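Local coordinates for type 3 secretion system pilotin (Salmonella typhimurium, PDB 6XFJ), which pilots the secretin InvG to its proper place in the outer membrane, as needed for building the type III secretion system and secreting Sip virulence factors, at the interface of chains A and B. Coordinates in Å, arbitrary orientation; residue numbers count along the deposited sequence, not the author numbering. Chains: chain A/B, Type 3 secretion system pilotin.

Contact 1: the interface of chains A and B. Residues chain A 27, 30-31, 34, 40-41, 47, 51, 72; chain B 7-9, 11-12, 15-16.
Where the first helix of this C-terminal part of InvH is received by the helices of the other subunit, the methylene of an asparagine is met by an aromatic face. B:Asn11 crosses A:Phe34 at about a right angle, and its methylene CB sits over the centre of the ring, 3.5 Å from the centroid, in a CH-pi contact. The amide beyond it is tilted 49° to the ring and passes toward the rim, where ND2 makes a weak hydrogen bond to the backbone O of A:Tyr40. Its OD1 lies 3.5 Å from CG of A:Glu47, whose carboxylate is almost parallel to the amide plane.

At the next residue, the hydroxyl of B:Ser12, held anti to its backbone N (chi1 172°), donates in the carbonyl plane to a lone pair of A:Lys27 O, with 3.2 Å from OG to O. The methyl CB of A:Ala30 packs beside this hydroxyl, 3.5 Å from OG, while the hydroxyl bonds to the A:Lys27 carbonyl. At the start of the helix, B:Ala8 wedges its methyl between two side chains, with SD of A:Met41 3.3 Å from CB and the CD1 branch of A:Leu31 3.9 Å from it.

Second-shell bonds order the serines. B:Ser15 OG, in the crowded position between backbone N and carbonyl carbon (chi1 62°), turns back to its own helix and donates to B:Asn11 O at 2.9 Å, which leaves the oxygen at the in-plane edge of the A:Phe34 ring. B:Ser16 OG likewise returns to B:Ser12 O, 2.9 Å away, from above the carbonyl plane. A:Phe34 carries CG anti to its carbonyl carbon, which turns the ring face to B:Asn11 CB.

In the fold, helix 8-22 of chain B lies against helix 25-36 of chain A, flanked by helices 39-42 and 44-59, an arrangement that resembles an exchange of N-terminal helices between subunits; the twin contact has the chains reversed.

Contact 2: the interface of chains A and B. Residues chain A 19, 29, 64-68, 70-71; chain B 19, 29, 65-68, 70.
The side-chain oxygen OE1 of A:Gln70 is gripped by two donors, the backbone N of A:Ser67 at 2.8 Å and NE2 of B:Gln70 at 3.1 Å. The second arrives in plane on a lone pair, the first from above the amide plane. Because B:Gln70 OE1 is held likewise, the two glutamines meet tip to tip in a reciprocal amide pair, their planes turned 45° apart. Both glutamine side chains run extended beyond CG, and the paired bonds limit rotation of the amides.

Each Ser67 hydroxyl crosses to the other subunit: B:Ser67 OG lies 2.7 Å from A:Asn65 O, in the carbonyl plane, and A:Ser67 OG donates to B:Asn65 O in turn, from above the carbonyl plane. Set in the crowded position between backbone N and carbonyl carbon (chi1 72° in B), B:Ser67 OG also accepts from B:Gln70 N, capping the following helix. B:Gln29 NE2 spans two carbonyls of the opposite loop, reaching A:Leu66 O at 2.9 Å and A:Lys64 O at 3.0 Å, both from above the carbonyl planes.

Apolar cover comes from A:Phe19, whose face receives CB of B:Ile68 3.8 Å from the ring centroid, while B:Leu66 O lies at the ring edge, in plane.

The site sits on the dimer two-fold, where the loops before helix 68-81 of A and helix 68-80 of B meet across the axis, bordered by helices 8-22 and 25-36.

Contact 1: the interface of chains A and B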
loop_
_atom_site.group_PDB
_atom_site.type_symbol
_atom_site.label_atom_id
_atom_site.label_comp_id
_atom_site.label_asym_id
_atom_site.label_seq_id
_atom_site.Cartn_x
_atom_site.Cartn_y
_atom_site.Cartn_z
ATOM N N LYS A 27 -7.364 -0.909 -2.665
ATOM C CA LYS A 27 -8.645 -0.400 -3.192
ATOM C C LYS A 27 -9.394 0.370 -2.080
ATOM O O LYS A 27 -9.964 1.444 -2.380
ATOM C CB LYS A 27 -9.394 -1.569 -3.837
ATOM C CG LYS A 27 -8.839 -1.926 -5.215
ATOM C CD LYS A 27 -9.515 -3.103 -5.830
ATOM C CE LYS A 27 -8.919 -3.559 -7.139
ATOM N NZ LYS A 27 -7.889 -4.603 -6.910
ATOM N N ALA A 30 -7.744 3.785 -1.493
ATOM C CA ALA A 30 -7.994 4.764 -2.570
ATOM C C ALA A 30 -9.405 5.312 -2.399
ATOM O O ALA A 30 -9.643 6.518 -2.490
ATOM C CB ALA A 30 -7.791 4.149 -3.934
ATOM N N LEU A 31 -10.340 4.413 -2.089
ATOM C CA LEU A 31 -11.732 4.879 -1.898
ATOM C C LEU A 31 -11.798 5.848 -0.713
ATOM O O LEU A 31 -12.439 6.946 -0.841
ATOM C CB LEU A 31 -12.644 3.659 -1.666
ATOM C CG LEU A 31 -14.101 3.846 -2.008
ATOM C CD1 LEU A 31 -14.296 3.865 -3.520
ATOM C CD2 LEU A 31 -14.823 2.689 -1.384
ATOM N N PHE A 34 -10.497 9.289 -1.758
ATOM C CA PHE A 34 -11.413 10.068 -2.612
ATOM C C PHE A 34 -12.646 10.526 -1.819
ATOM O O PHE A 34 -13.066 11.701 -1.950
ATOM C CB PHE A 34 -11.734 9.300 -3.882
ATOM C CG PHE A 34 -10.562 9.384 -4.822
ATOM C CD1 PHE A 34 -10.206 10.582 -5.437
ATOM C CD2 PHE A 34 -9.741 8.296 -5.022
ATOM C CE1 PHE A 34 -9.058 10.675 -6.207
ATOM C CE2 PHE A 34 -8.645 8.382 -5.827
ATOM C CZ PHE A 34 -8.344 9.557 -6.424
ATOM N N TYR A 40 -11.944 16.022 -5.991
ATOM C CA TYR A 40 -11.455 15.205 -7.123
ATOM C C TYR A 40 -12.600 14.458 -7.812
ATOM O O TYR A 40 -12.402 13.975 -8.928
ATOM C CB TYR A 40 -10.330 14.274 -6.674
ATOM C CG TYR A 40 -9.134 15.041 -6.166
ATOM C CD1 TYR A 40 -8.435 15.896 -7.020
ATOM C CD2 TYR A 40 -8.793 15.068 -4.832
ATOM C CE1 TYR A 40 -7.361 16.607 -6.558
ATOM C CE2 TYR A 40 -7.744 15.820 -4.358
ATOM C CZ TYR A 40 -7.018 16.603 -5.233
ATOM O OH TYR A 40 -5.956 17.353 -4.780
ATOM N N MET A 41 -13.751 14.363 -7.148
ATOM C CA MET A 41 -14.951 13.801 -7.804
ATOM C C MET A 41 -15.812 14.929 -8.394
ATOM O O MET A 41 -16.638 14.648 -9.278
ATOM C CB MET A 41 -15.739 12.957 -6.800
ATOM C CG MET A 41 -14.879 11.837 -6.188
ATOM S SD MET A 41 -15.734 10.805 -5.020
ATOM C CE MET A 41 -15.836 11.960 -3.652
ATOM N N GLU A 47 -8.806 16.087 -10.800
ATOM C CA GLU A 47 -8.491 14.630 -10.759
ATOM C C GLU A 47 -7.323 14.365 -11.728
ATOM O O GLU A 47 -6.385 13.615 -11.371
ATOM C CB GLU A 47 -9.714 13.762 -11.070
ATOM C CG GLU A 47 -9.367 12.289 -11.170
ATOM C CD GLU A 47 -8.964 11.784 -12.544
ATOM O OE1 GLU A 47 -9.218 12.471 -13.549
ATOM O OE2 GLU A 47 -8.427 10.678 -12.607
ATOM N N MET A 51 -3.620 12.860 -10.681
ATOM C CA MET A 51 -2.994 11.627 -11.261
ATOM C C MET A 51 -1.605 11.900 -11.843
ATOM O O MET A 51 -0.699 11.128 -11.628
ATOM C CB MET A 51 -3.868 11.006 -12.332
ATOM C CG MET A 51 -5.138 10.422 -11.768
ATOM S SD MET A 51 -4.876 9.098 -10.567
ATOM C CE MET A 51 -4.929 10.007 -9.020
ATOM N N LEU A 72 -1.240 9.272 -2.425
ATOM C CA LEU A 72 -2.319 10.196 -2.874
ATOM C C LEU A 72 -2.310 11.433 -1.994
ATOM O O LEU A 72 -2.456 12.526 -2.546
ATOM C CB LEU A 72 -3.691 9.495 -2.829
ATOM C CG LEU A 72 -3.876 8.470 -3.938
ATOM C CD1 LEU A 72 -5.058 7.576 -3.590
ATOM C CD2 LEU A 72 -4.075 9.129 -5.292
ATOM N N SER B 7 -16.356 9.308 -10.230
ATOM C CA SER B 7 -16.796 8.855 -8.903
ATOM C C SER B 7 -15.580 8.383 -8.087
ATOM O O SER B 7 -14.486 8.114 -8.624
ATOM C CB SER B 7 -17.732 7.675 -9.052
ATOM O OG SER B 7 -17.032 6.598 -9.656
ATOM N N ALA B 8 -15.789 8.177 -6.788
ATOM C CA ALA B 8 -14.724 7.593 -5.938
ATOM C C ALA B 8 -14.375 6.200 -6.469
ATOM O O ALA B 8 -13.183 5.849 -6.475
ATOM C CB ALA B 8 -15.255 7.552 -4.535
ATOM N N SER B 9 -15.389 5.409 -6.848
ATOM C CA SER B 9 -15.155 4.056 -7.431
ATOM C C SER B 9 -14.261 4.132 -8.682
ATOM O O SER B 9 -13.291 3.319 -8.772
ATOM C CB SER B 9 -16.459 3.359 -7.717
ATOM O OG SER B 9 -16.234 2.134 -8.413
ATOM N N ASN B 11 -12.290 6.570 -9.682
ATOM C CA ASN B 11 -10.958 7.110 -9.312
ATOM C C ASN B 11 -10.126 6.101 -8.512
ATOM O O ASN B 11 -8.908 6.067 -8.672
ATOM C CB ASN B 11 -11.049 8.420 -8.557
ATOM C CG ASN B 11 -11.610 9.527 -9.429
ATOM O OD1 ASN B 11 -11.407 9.493 -10.635
ATOM N ND2 ASN B 11 -12.081 10.605 -8.842
ATOM N N SER B 12 -10.765 5.337 -7.608
ATOM C CA SER B 12 -10.101 4.207 -6.905
ATOM C C SER B 12 -9.558 3.244 -7.965
ATOM O O SER B 12 -8.430 2.803 -7.799
ATOM C CB SER B 12 -10.988 3.472 -5.911
ATOM O OG SER B 12 -10.350 2.283 -5.413
ATOM N N SER B 15 -6.556 4.865 -9.844
ATOM C CA SER B 15 -5.373 5.107 -8.995
ATOM C C SER B 15 -4.791 3.767 -8.550
ATOM O O SER B 15 -3.563 3.606 -8.526
ATOM C CB SER B 15 -5.672 6.055 -7.861
ATOM O OG SER B 15 -6.658 5.526 -6.995
ATOM N N SER B 16 -5.648 2.809 -8.177
ATOM C CA SER B 16 -5.161 1.499 -7.699
ATOM C C SER B 16 -4.455 0.791 -8.858
ATOM O O SER B 16 -3.461 0.100 -8.614
ATOM C CB SER B 16 -6.234 0.623 -7.108
ATOM O OG SER B 16 -6.853 1.208 -5.954
#

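Contact 2: the interface of chains A and B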
loop_
_atom_site.group_PDB
_atom_site.type_symbol
_atom_site.label_atom_id
_atom_site.label_comp_id
_atom_site.label_asym_id
_atom_site.label_seq_id
_atom_site.Cartn_x
_atom_site.Cartn_y
_atom_site.Cartn_z
ATOM N N PHE A 19 -2.654 -8.990 1.086
ATOM C CA PHE A 19 -2.888 -7.529 1.164
ATOM C C PHE A 19 -3.855 -7.060 0.076
ATOM O O PHE A 19 -4.751 -6.247 0.340
ATOM C CB PHE A 19 -1.526 -6.841 1.046
ATOM C CG PHE A 19 -1.552 -5.375 1.351
ATOM C CD1 PHE A 19 -1.620 -4.447 0.316
ATOM C CD2 PHE A 19 -1.353 -4.908 2.631
ATOM C CE1 PHE A 19 -1.586 -3.103 0.605
ATOM C CE2 PHE A 19 -1.363 -3.571 2.931
ATOM C CZ PHE A 19 -1.383 -2.655 1.889
ATOM N N GLN A 29 -8.079 1.897 0.540
ATOM C CA GLN A 29 -7.345 3.154 0.816
ATOM C C GLN A 29 -7.650 4.202 -0.252
ATOM O O GLN A 29 -7.856 5.369 0.102
ATOM C CB GLN A 29 -5.850 2.876 0.865
ATOM C CG GLN A 29 -5.437 2.204 2.160
ATOM C CD GLN A 29 -4.008 1.736 2.123
ATOM O OE1 GLN A 29 -3.232 2.066 1.200
ATOM N NE2 GLN A 29 -3.604 0.965 3.105
ATOM N N LYS A 64 9.044 4.924 -1.812
ATOM C CA LYS A 64 8.991 3.528 -2.291
ATOM C C LYS A 64 8.204 2.625 -1.308
ATOM O O LYS A 64 7.696 1.619 -1.798
ATOM C CB LYS A 64 10.401 3.011 -2.531
ATOM C CG LYS A 64 11.209 2.794 -1.267
ATOM C CD LYS A 64 12.683 2.596 -1.574
ATOM C CE LYS A 64 12.945 1.315 -2.340
ATOM N NZ LYS A 64 12.862 0.165 -1.431
ATOM N N ASN A 65 8.249 2.934 -0.020
ATOM C CA ASN A 65 7.542 2.079 0.994
ATOM C C ASN A 65 6.219 2.660 1.430
ATOM O O ASN A 65 5.621 2.100 2.379
ATOM C CB ASN A 65 8.493 1.818 2.150
ATOM C CG ASN A 65 9.530 0.759 1.800
ATOM O OD1 ASN A 65 9.346 -0.048 0.881
ATOM N ND2 ASN A 65 10.606 0.692 2.547
ATOM N N LEU A 66 5.727 3.671 0.765
ATOM C CA LEU A 66 4.464 4.298 1.173
ATOM C C LEU A 66 3.272 3.638 0.497
ATOM O O LEU A 66 3.292 2.983 -0.519
ATOM C CB LEU A 66 4.493 5.788 0.809
ATOM C CG LEU A 66 5.663 6.568 1.418
ATOM C CD1 LEU A 66 5.479 8.041 1.123
ATOM C CD2 LEU A 66 5.773 6.330 2.930
ATOM N N SER A 67 2.128 3.744 1.212
ATOM C CA SER A 67 0.855 3.141 0.759
ATOM C C SER A 67 0.226 4.001 -0.302
ATOM O O SER A 67 0.616 5.180 -0.532
ATOM C CB SER A 67 -0.147 2.968 1.874
ATOM O OG SER A 67 -0.529 4.269 2.299
ATOM N N ILE A 68 -0.821 3.511 -0.962
ATOM C CA ILE A 68 -1.534 4.340 -1.933
ATOM C C ILE A 68 -2.178 5.542 -1.229
ATOM O O ILE A 68 -2.248 6.617 -1.759
ATOM C CB ILE A 68 -2.536 3.545 -2.762
ATOM C CG1 ILE A 68 -2.918 4.330 -3.994
ATOM C CG2 ILE A 68 -3.786 3.167 -1.960
ATOM C CD1 ILE A 68 -3.768 3.619 -5.005
ATOM N N GLN A 70 -1.055 7.162 1.443
ATOM C CA GLN A 70 0.010 8.145 1.810
ATOM C C GLN A 70 0.542 8.859 0.550
ATOM O O GLN A 70 0.799 10.072 0.584
ATOM C CB GLN A 70 1.178 7.461 2.500
ATOM C CG GLN A 70 0.782 6.879 3.866
ATOM C CD GLN A 70 1.634 5.717 4.322
ATOM O OE1 GLN A 70 2.510 5.200 3.629
ATOM N NE2 GLN A 70 1.318 5.208 5.515
ATOM N N THR A 71 0.570 8.150 -0.571
ATOM C CA THR A 71 1.108 8.779 -1.815
ATOM C C THR A 71 0.048 9.659 -2.485
ATOM O O THR A 71 0.391 10.707 -3.043
ATOM C CB THR A 71 1.722 7.721 -2.715
ATOM O OG1 THR A 71 0.835 6.665 -3.011
ATOM C CG2 THR A 71 2.985 7.113 -2.155
ATOM N N PHE B 19 -0.996 2.224 -9.061
ATOM C CA PHE B 19 -0.135 1.850 -7.932
ATOM C C PHE B 19 0.252 0.370 -8.055
ATOM O O PHE B 19 1.386 -0.034 -7.773
ATOM C CB PHE B 19 -0.932 2.078 -6.647
ATOM C CG PHE B 19 -0.146 1.878 -5.387
ATOM C CD1 PHE B 19 -0.212 0.677 -4.678
ATOM C CD2 PHE B 19 0.610 2.910 -4.837
ATOM C CE1 PHE B 19 0.448 0.533 -3.484
ATOM C CE2 PHE B 19 1.289 2.748 -3.643
ATOM C CZ PHE B 19 1.231 1.543 -2.969
ATOM N N GLN B 29 7.439 -3.766 -2.482
ATOM C CA GLN B 29 7.591 -3.531 -1.032
ATOM C C GLN B 29 7.717 -4.869 -0.299
ATOM O O GLN B 29 8.543 -5.010 0.617
ATOM C CB GLN B 29 6.373 -2.779 -0.531
ATOM C CG GLN B 29 6.435 -1.298 -0.884
ATOM C CD GLN B 29 5.160 -0.566 -0.553
ATOM O OE1 GLN B 29 4.313 -1.099 0.150
ATOM N NE2 GLN B 29 4.979 0.660 -1.021
ATOM N N ASN B 65 -4.545 2.547 6.691
ATOM C CA ASN B 65 -3.903 3.349 5.607
ATOM C C ASN B 65 -2.405 3.070 5.433
ATOM O O ASN B 65 -1.760 3.789 4.692
ATOM C CB ASN B 65 -4.169 4.821 5.889
ATOM C CG ASN B 65 -5.611 5.176 5.608
ATOM O OD1 ASN B 65 -6.254 4.545 4.748
ATOM N ND2 ASN B 65 -6.081 6.161 6.323
ATOM N N LEU B 66 -1.904 2.010 6.026
ATOM C CA LEU B 66 -0.484 1.649 5.975
ATOM C C LEU B 66 -0.191 0.740 4.816
ATOM O O LEU B 66 -1.044 0.099 4.219
ATOM C CB LEU B 66 -0.099 0.942 7.262
ATOM C CG LEU B 66 -0.238 1.771 8.512
ATOM C CD1 LEU B 66 0.306 0.963 9.659
ATOM C CD2 LEU B 66 0.381 3.140 8.408
ATOM N N SER B 67 1.071 0.830 4.356
ATOM C CA SER B 67 1.522 0.025 3.209
ATOM C C SER B 67 1.758 -1.420 3.569
ATOM O O SER B 67 1.881 -1.768 4.763
ATOM C CB SER B 67 2.773 0.627 2.628
ATOM O OG SER B 67 3.859 0.402 3.501
ATOM N N ILE B 68 1.926 -2.305 2.575
ATOM C CA ILE B 68 2.348 -3.695 2.880
ATOM C C ILE B 68 3.690 -3.665 3.592
ATOM O O ILE B 68 3.912 -4.491 4.451
ATOM C CB ILE B 68 2.289 -4.599 1.663
ATOM C CG1 ILE B 68 2.262 -6.053 2.127
ATOM C CG2 ILE B 68 3.458 -4.267 0.688
ATOM C CD1 ILE B 68 2.066 -7.011 1.009
ATOM N N GLN B 70 4.957 -1.446 5.640
ATOM C CA GLN B 70 4.744 -0.960 7.031
ATOM C C GLN B 70 3.992 -2.027 7.852
ATOM O O GLN B 70 4.308 -2.205 9.005
ATOM C CB GLN B 70 3.916 0.308 7.016
ATOM C CG GLN B 70 4.718 1.473 6.426
ATOM C CD GLN B 70 3.903 2.593 5.837
ATOM O OE1 GLN B 70 2.685 2.594 5.886
ATOM N NE2 GLN B 70 4.575 3.574 5.194
#

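The centres of contact 1 and contact 2 lie about 15 Å apart, and helices 8-22, 25-36 and, in chain A, 68-81 contribute to both. On chain B, helix 8-22 supplies its first turns to contact 1 and Phe19, further along, to contact 2; on chain A, helix 25-36 gives A:Phe34 to the former and A:Gln29 to the latter, and helix 68-81 gives A:Leu72 and A:Gln70 respectively. Contact 2 lies on the two-fold, where Gln70 meets Gln70 and Ser67 meets Ser67, whereas contact 1 recurs with the chains exchanged. Helix packing at contact 1 and loop-to-loop bonds at contact 2 together hold the pilotin dimer.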